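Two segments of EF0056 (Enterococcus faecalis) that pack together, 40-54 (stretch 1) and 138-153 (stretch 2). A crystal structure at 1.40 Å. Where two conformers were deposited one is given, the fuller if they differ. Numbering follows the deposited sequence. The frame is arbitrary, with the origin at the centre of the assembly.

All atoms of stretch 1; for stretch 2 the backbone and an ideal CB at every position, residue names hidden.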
# COMPACT_ATOMS: atom_id res chain seq x y z
N ALA A 40 7.13 -4.96 -12.00
CA ALA A 40 8.33 -5.50 -11.37
C ALA A 40 9.60 -5.22 -12.19
O ALA A 40 9.55 -5.21 -13.42
CB ALA A 40 8.17 -7.00 -11.18
N ILE A 41 10.70 -4.96 -11.49
CA ILE A 41 11.99 -4.67 -12.12
C ILE A 41 12.72 -6.00 -12.26
O ILE A 41 13.60 -6.34 -11.46
CB ILE A 41 12.84 -3.65 -11.32
CG1 ILE A 41 12.00 -2.43 -10.93
CG2 ILE A 41 14.03 -3.21 -12.14
CD1 ILE A 41 12.73 -1.41 -10.02
N THR A 42 12.31 -6.75 -13.26
CA THR A 42 12.79 -8.10 -13.47
C THR A 42 13.06 -8.34 -14.94
O THR A 42 12.51 -7.66 -15.83
CB THR A 42 11.72 -9.12 -13.00
OG1 THR A 42 10.49 -8.87 -13.69
CG2 THR A 42 11.49 -9.00 -11.51
N GLY A 43 13.91 -9.32 -15.20
CA GLY A 43 14.17 -9.78 -16.54
C GLY A 43 14.70 -8.69 -17.43
O GLY A 43 15.66 -8.00 -17.10
N ASP A 44 14.05 -8.55 -18.57
CA ASP A 44 14.52 -7.66 -19.61
C ASP A 44 14.40 -6.19 -19.22
O ASP A 44 15.02 -5.37 -19.84
CB ASP A 44 13.75 -7.91 -20.90
CG ASP A 44 14.01 -9.29 -21.49
OD1 ASP A 44 14.98 -9.96 -21.07
OD2 ASP A 44 13.25 -9.67 -22.41
N VAL A 45 13.62 -5.88 -18.19
CA VAL A 45 13.51 -4.50 -17.72
C VAL A 45 14.88 -3.97 -17.31
O VAL A 45 15.19 -2.80 -17.49
CB VAL A 45 12.51 -4.37 -16.53
CG1 VAL A 45 12.53 -2.98 -15.91
CG2 VAL A 45 11.10 -4.70 -16.99
N LEU A 46 15.71 -4.84 -16.74
CA LEU A 46 17.02 -4.42 -16.27
C LEU A 46 17.94 -3.93 -17.39
O LEU A 46 18.86 -3.13 -17.17
CB LEU A 46 17.72 -5.55 -15.52
CG LEU A 46 17.12 -5.88 -14.16
CD1 LEU A 46 17.63 -7.23 -13.66
CD2 LEU A 46 17.43 -4.77 -13.16
N GLN A 47 17.70 -4.42 -18.61
CA GLN A 47 18.52 -4.04 -19.77
C GLN A 47 17.92 -2.85 -20.52
O GLN A 47 18.33 -2.51 -21.64
CB GLN A 47 18.71 -5.21 -20.73
CG GLN A 47 19.83 -6.16 -20.37
CD GLN A 47 19.30 -7.47 -19.89
OE1 GLN A 47 18.70 -7.53 -18.83
NE2 GLN A 47 19.50 -8.52 -20.67
N GLY A 48 16.93 -2.22 -19.89
CA GLY A 48 16.39 -0.95 -20.36
C GLY A 48 16.43 0.11 -19.25
O GLY A 48 16.96 -0.14 -18.16
N ASN A 49 15.88 1.29 -19.55
CA ASN A 49 15.97 2.43 -18.64
C ASN A 49 14.62 2.97 -18.22
O ASN A 49 14.49 4.16 -17.90
CB ASN A 49 16.80 3.57 -19.24
CG ASN A 49 16.10 4.26 -20.37
OD1 ASN A 49 15.40 3.64 -21.18
ND2 ASN A 49 16.28 5.55 -20.44
N THR A 50 13.61 2.12 -18.23
CA THR A 50 12.26 2.55 -17.88
C THR A 50 11.56 1.63 -16.88
O THR A 50 11.76 0.42 -16.86
CB THR A 50 11.36 2.69 -19.13
OG1 THR A 50 11.36 1.46 -19.87
CG2 THR A 50 11.84 3.83 -20.00
N ILE A 51 10.71 2.24 -16.06
CA ILE A 51 9.75 1.49 -15.25
C ILE A 51 8.35 1.95 -15.63
O ILE A 51 8.04 3.14 -15.52
CB ILE A 51 9.99 1.70 -13.75
CG1 ILE A 51 11.35 1.12 -13.33
CG2 ILE A 51 8.84 1.09 -12.91
CD1 ILE A 51 11.74 1.45 -11.91
N ASP A 52 7.52 1.02 -16.08
CA ASP A 52 6.14 1.31 -16.41
C ASP A 52 5.29 1.28 -15.14
O ASP A 52 5.57 0.49 -14.22
CB ASP A 52 5.57 0.27 -17.40
CG ASP A 52 6.17 0.37 -18.80
OD1 ASP A 52 6.94 1.31 -19.10
OD2 ASP A 52 5.82 -0.51 -19.61
N PHE A 53 4.23 2.09 -15.11
CA PHE A 53 3.35 2.14 -13.94
C PHE A 53 1.98 2.65 -14.32
O PHE A 53 1.80 3.22 -15.39
CB PHE A 53 3.93 2.98 -12.78
CG PHE A 53 3.99 4.48 -13.05
CD1 PHE A 53 2.94 5.32 -12.73
CD2 PHE A 53 5.11 5.03 -13.65
CE1 PHE A 53 3.02 6.68 -12.99
CE2 PHE A 53 5.21 6.39 -13.89
CZ PHE A 53 4.17 7.21 -13.57
N GLU A 54 1.02 2.48 -13.42
CA GLU A 54 -0.27 3.14 -13.48
C GLU A 54 -0.54 3.77 -12.13
O GLU A 54 0.03 3.36 -11.10
CB GLU A 54 -1.41 2.15 -13.77
CG GLU A 54 -1.24 1.42 -15.07
CD GLU A 54 -2.41 0.52 -15.41
OE1 GLU A 54 -3.02 -0.12 -14.50
OE2 GLU A 54 -2.72 0.42 -16.60
N UNK A 138 -3.26 5.72 -17.01
CA UNK A 138 -2.46 4.65 -17.62
C UNK A 138 -1.13 5.12 -18.22
O UNK A 138 -0.87 6.33 -18.33
CB UNK A 138 -3.28 3.97 -18.71
N UNK A 139 -0.28 4.17 -18.60
CA UNK A 139 0.89 4.44 -19.45
C UNK A 139 1.90 5.32 -18.75
O UNK A 139 2.56 6.17 -19.36
CB UNK A 139 0.46 5.10 -20.76
N UNK A 140 2.04 5.14 -17.46
CA UNK A 140 3.08 5.82 -16.71
C UNK A 140 4.43 5.26 -17.06
O UNK A 140 4.59 4.06 -17.21
CB UNK A 140 2.83 5.71 -15.20
N UNK A 141 5.42 6.13 -17.16
CA UNK A 141 6.80 5.73 -17.44
C UNK A 141 7.73 6.60 -16.62
O UNK A 141 7.68 7.82 -16.70
CB UNK A 141 7.12 5.84 -18.93
N UNK A 142 8.56 5.95 -15.81
CA UNK A 142 9.73 6.58 -15.21
C UNK A 142 10.91 6.30 -16.12
O UNK A 142 11.24 5.15 -16.37
CB UNK A 142 9.99 6.07 -13.79
N UNK A 143 11.54 7.35 -16.61
CA UNK A 143 12.69 7.22 -17.52
C UNK A 143 13.96 7.62 -16.78
O UNK A 143 14.03 8.70 -16.23
CB UNK A 143 12.50 8.08 -18.77
N UNK A 144 14.98 6.76 -16.86
CA UNK A 144 16.24 6.95 -16.15
C UNK A 144 17.38 7.37 -17.06
O UNK A 144 17.33 7.13 -18.26
CB UNK A 144 16.62 5.66 -15.42
N UNK A 145 18.40 7.99 -16.47
CA UNK A 145 19.60 8.42 -17.20
C UNK A 145 20.45 7.28 -17.69
O UNK A 145 21.23 7.44 -18.64
CB UNK A 145 20.46 9.33 -16.31
N UNK A 146 20.34 6.14 -17.01
CA UNK A 146 21.13 4.94 -17.30
C UNK A 146 20.19 3.77 -17.27
O UNK A 146 19.10 3.83 -16.70
CB UNK A 146 22.28 4.75 -16.31
N UNK A 147 20.62 2.65 -17.84
CA UNK A 147 19.84 1.44 -17.71
C UNK A 147 19.81 0.92 -16.27
O UNK A 147 20.72 1.18 -15.48
CB UNK A 147 20.40 0.36 -18.64
N UNK A 148 18.76 0.18 -15.94
CA UNK A 148 18.54 -0.22 -14.57
C UNK A 148 19.58 -1.21 -14.08
O UNK A 148 19.91 -1.18 -12.89
CB UNK A 148 17.14 -0.82 -14.42
N UNK A 149 20.13 -2.05 -14.96
CA UNK A 149 21.21 -2.96 -14.56
C UNK A 149 22.42 -2.18 -14.05
O UNK A 149 23.01 -2.54 -13.03
CB UNK A 149 21.62 -3.85 -15.73
N UNK A 150 22.76 -1.08 -14.72
CA UNK A 150 23.88 -0.23 -14.31
C UNK A 150 23.55 0.46 -13.00
O UNK A 150 24.40 0.59 -12.13
CB UNK A 150 24.21 0.80 -15.39
N UNK A 151 22.31 0.92 -12.84
CA UNK A 151 21.90 1.53 -11.59
C UNK A 151 21.94 0.52 -10.44
O UNK A 151 22.45 0.82 -9.35
CB UNK A 151 20.50 2.12 -11.73
N UNK A 152 21.42 -0.68 -10.66
CA UNK A 152 21.44 -1.70 -9.61
C UNK A 152 22.86 -2.06 -9.22
O UNK A 152 23.15 -2.28 -8.03
CB UNK A 152 20.69 -2.95 -10.07
N UNK A 153 23.76 -2.14 -10.19
CA UNK A 153 25.15 -2.45 -9.92
C UNK A 153 25.78 -1.38 -9.04
O UNK A 153 26.50 -1.70 -8.09
CB UNK A 153 25.93 -2.59 -11.23

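At position 138 CA-to-CB points away from stretch 1, so many residues would fit. It is Pro138. Position 139 also points away. Its phi/psi of 66/36 suits glycine, asparagine or aspartate. It is Asn139, and a water joins its N (2.9 Å) to Glu54 OE2 (2.7 Å).

Position 140 is the most restrictive. An ideal CB would sit 2.4 Å from Phe53 CE1, a clash, so only glycine suits. It is Gly140. Its CA packs over the face of the Phe53 ring, 3.5 Å from the centroid. Phe53 N donates to Gly140 O at 2.9 Å; the return bond, Gly140 N to Phe53 O at 2.8 Å, is weak.

Position 141 shares a face with Thr50 and Asp52. A beta-branched residue would suit, among others. It is Val141, with CG1 3.7 Å from Thr50 CG2.

Position 142 lies on the other face, beside Ile51 and Phe53. A medium or large apolar side chain is expected. It is Ile142: CG1 is 3.8 Å from Phe53 CE2. Its backbone pairs with Ile51 in both directions, N to O at 2.9 Å and O to N at 3.0 Å.

Position 143 returns to the Thr50 face; threonine, valine or serine would do. It is Thr143, with OG1 4.0 Å from Thr50 CG2.

At position 144 CB points sideways, and Ile51 offers an apolar surface. A large apolar residue could reach it. It is Phe144, with CE1 3.7 Å from Ile51 CD1. Asn49 ND2 donates to Phe144 O at 2.9 Å, and Phe144 N to Asn49 O at 2.8 Å.

Positions 145 and 146 point away and leave the choice open; they are Glu145 and Lys146.

Position 147 precedes the helix, where asparagine, aspartate, serine or threonine are common. It is Asn147, but its side chain makes no capping bond. A water donates to Asn147 OD1 (2.7 Å) and weakly to Asn49 OD1 (3.4 Å).

Position 148 points toward an apolar pocket of Ile41, Val45 and Ile51. Leucine, isoleucine or methionine would suit. It is Leu148, with CD1 3.9 Å from both Val45 CG1 and Ile51 CG1. Leu148 N donates to Gly48 O at 2.9 Å.

Position 149 points sideways, near Leu46 O; a small or polar residue fits. It is Asp149, whose N donates to Leu46 O at 2.8 Å.

Position 152 points toward Leu46 and Ile41, favouring a large apolar residue. It is Phe152; Leu46 CD2 lies over its ring face.

Positions 150, 151 and 153 are unconstrained here: Glu150, Ile151 and Lys153.

Stretch 2, residues 138-153: PNGVITFEKNLDEIFK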
# COMPACT_ATOMS: atom_id res chain seq x y z
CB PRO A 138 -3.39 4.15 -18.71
CG PRO A 138 -4.05 5.39 -19.20
CD PRO A 138 -4.29 6.20 -17.95
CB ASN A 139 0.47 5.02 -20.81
CG ASN A 139 -0.45 4.10 -21.54
OD1 ASN A 139 -0.21 2.90 -21.60
ND2 ASN A 139 -1.52 4.65 -22.07
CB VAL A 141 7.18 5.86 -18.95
CG1 VAL A 141 8.61 5.41 -19.16
CG2 VAL A 141 6.27 5.04 -19.83
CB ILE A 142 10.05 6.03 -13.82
CG1 ILE A 142 8.85 6.16 -12.85
CG2 ILE A 142 11.28 6.77 -13.24
CD1 ILE A 142 9.02 5.35 -11.56
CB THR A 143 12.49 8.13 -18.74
OG1 THR A 143 11.33 7.73 -19.47
CG2 THR A 143 13.69 8.06 -19.68
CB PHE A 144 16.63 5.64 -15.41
CG PHE A 144 15.71 5.27 -14.26
CD1 PHE A 144 14.57 4.52 -14.48
CD2 PHE A 144 15.98 5.68 -12.97
CE1 PHE A 144 13.72 4.19 -13.41
CE2 PHE A 144 15.16 5.34 -11.92
CZ PHE A 144 14.01 4.60 -12.15
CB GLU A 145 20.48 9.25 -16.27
CG GLU A 145 19.87 10.55 -15.82
CD GLU A 145 20.71 11.26 -14.78
OE1 GLU A 145 21.48 10.58 -14.05
OE2 GLU A 145 20.62 12.50 -14.69
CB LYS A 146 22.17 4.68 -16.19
CG LYS A 146 23.20 5.74 -15.98
CD LYS A 146 24.04 5.38 -14.74
CE LYS A 146 25.05 6.45 -14.39
NZ LYS A 146 26.11 6.56 -15.43
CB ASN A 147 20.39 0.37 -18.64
CG ASN A 147 20.13 0.68 -20.10
OD1 ASN A 147 19.13 1.31 -20.44
ND2 ASN A 147 21.03 0.25 -20.96
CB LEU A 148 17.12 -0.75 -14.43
CG LEU A 148 16.14 0.44 -14.40
CD1 LEU A 148 14.76 0.03 -14.85
CD2 LEU A 148 16.09 1.05 -13.01
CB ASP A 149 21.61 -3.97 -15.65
CG ASP A 149 21.99 -3.34 -17.01
OD1 ASP A 149 22.07 -2.11 -17.18
OD2 ASP A 149 22.23 -4.14 -17.95
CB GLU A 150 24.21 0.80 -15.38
CG GLU A 150 24.70 0.19 -16.67
CD GLU A 150 25.03 1.24 -17.71
OE1 GLU A 150 25.50 2.34 -17.33
OE2 GLU A 150 24.81 0.96 -18.91
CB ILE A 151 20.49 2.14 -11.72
CG1 ILE A 151 20.52 3.30 -12.73
CG2 ILE A 151 19.96 2.59 -10.36
CD1 ILE A 151 19.14 3.78 -13.14
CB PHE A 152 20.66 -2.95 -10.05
CG PHE A 152 19.17 -2.85 -9.84
CD1 PHE A 152 18.51 -1.62 -9.79
CD2 PHE A 152 18.42 -4.01 -9.72
CE1 PHE A 152 17.12 -1.58 -9.59
CE2 PHE A 152 17.05 -3.96 -9.51
CZ PHE A 152 16.41 -2.75 -9.45
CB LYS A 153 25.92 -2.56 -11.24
CG LYS A 153 27.38 -2.93 -11.08
CD LYS A 153 28.09 -2.90 -12.43
CE LYS A 153 29.45 -3.58 -12.38
NZ LYS A 153 29.35 -5.07 -12.32
O HOH W 1 18.22 2.38 -22.69
O HOH W 2 -0.98 1.35 -18.41
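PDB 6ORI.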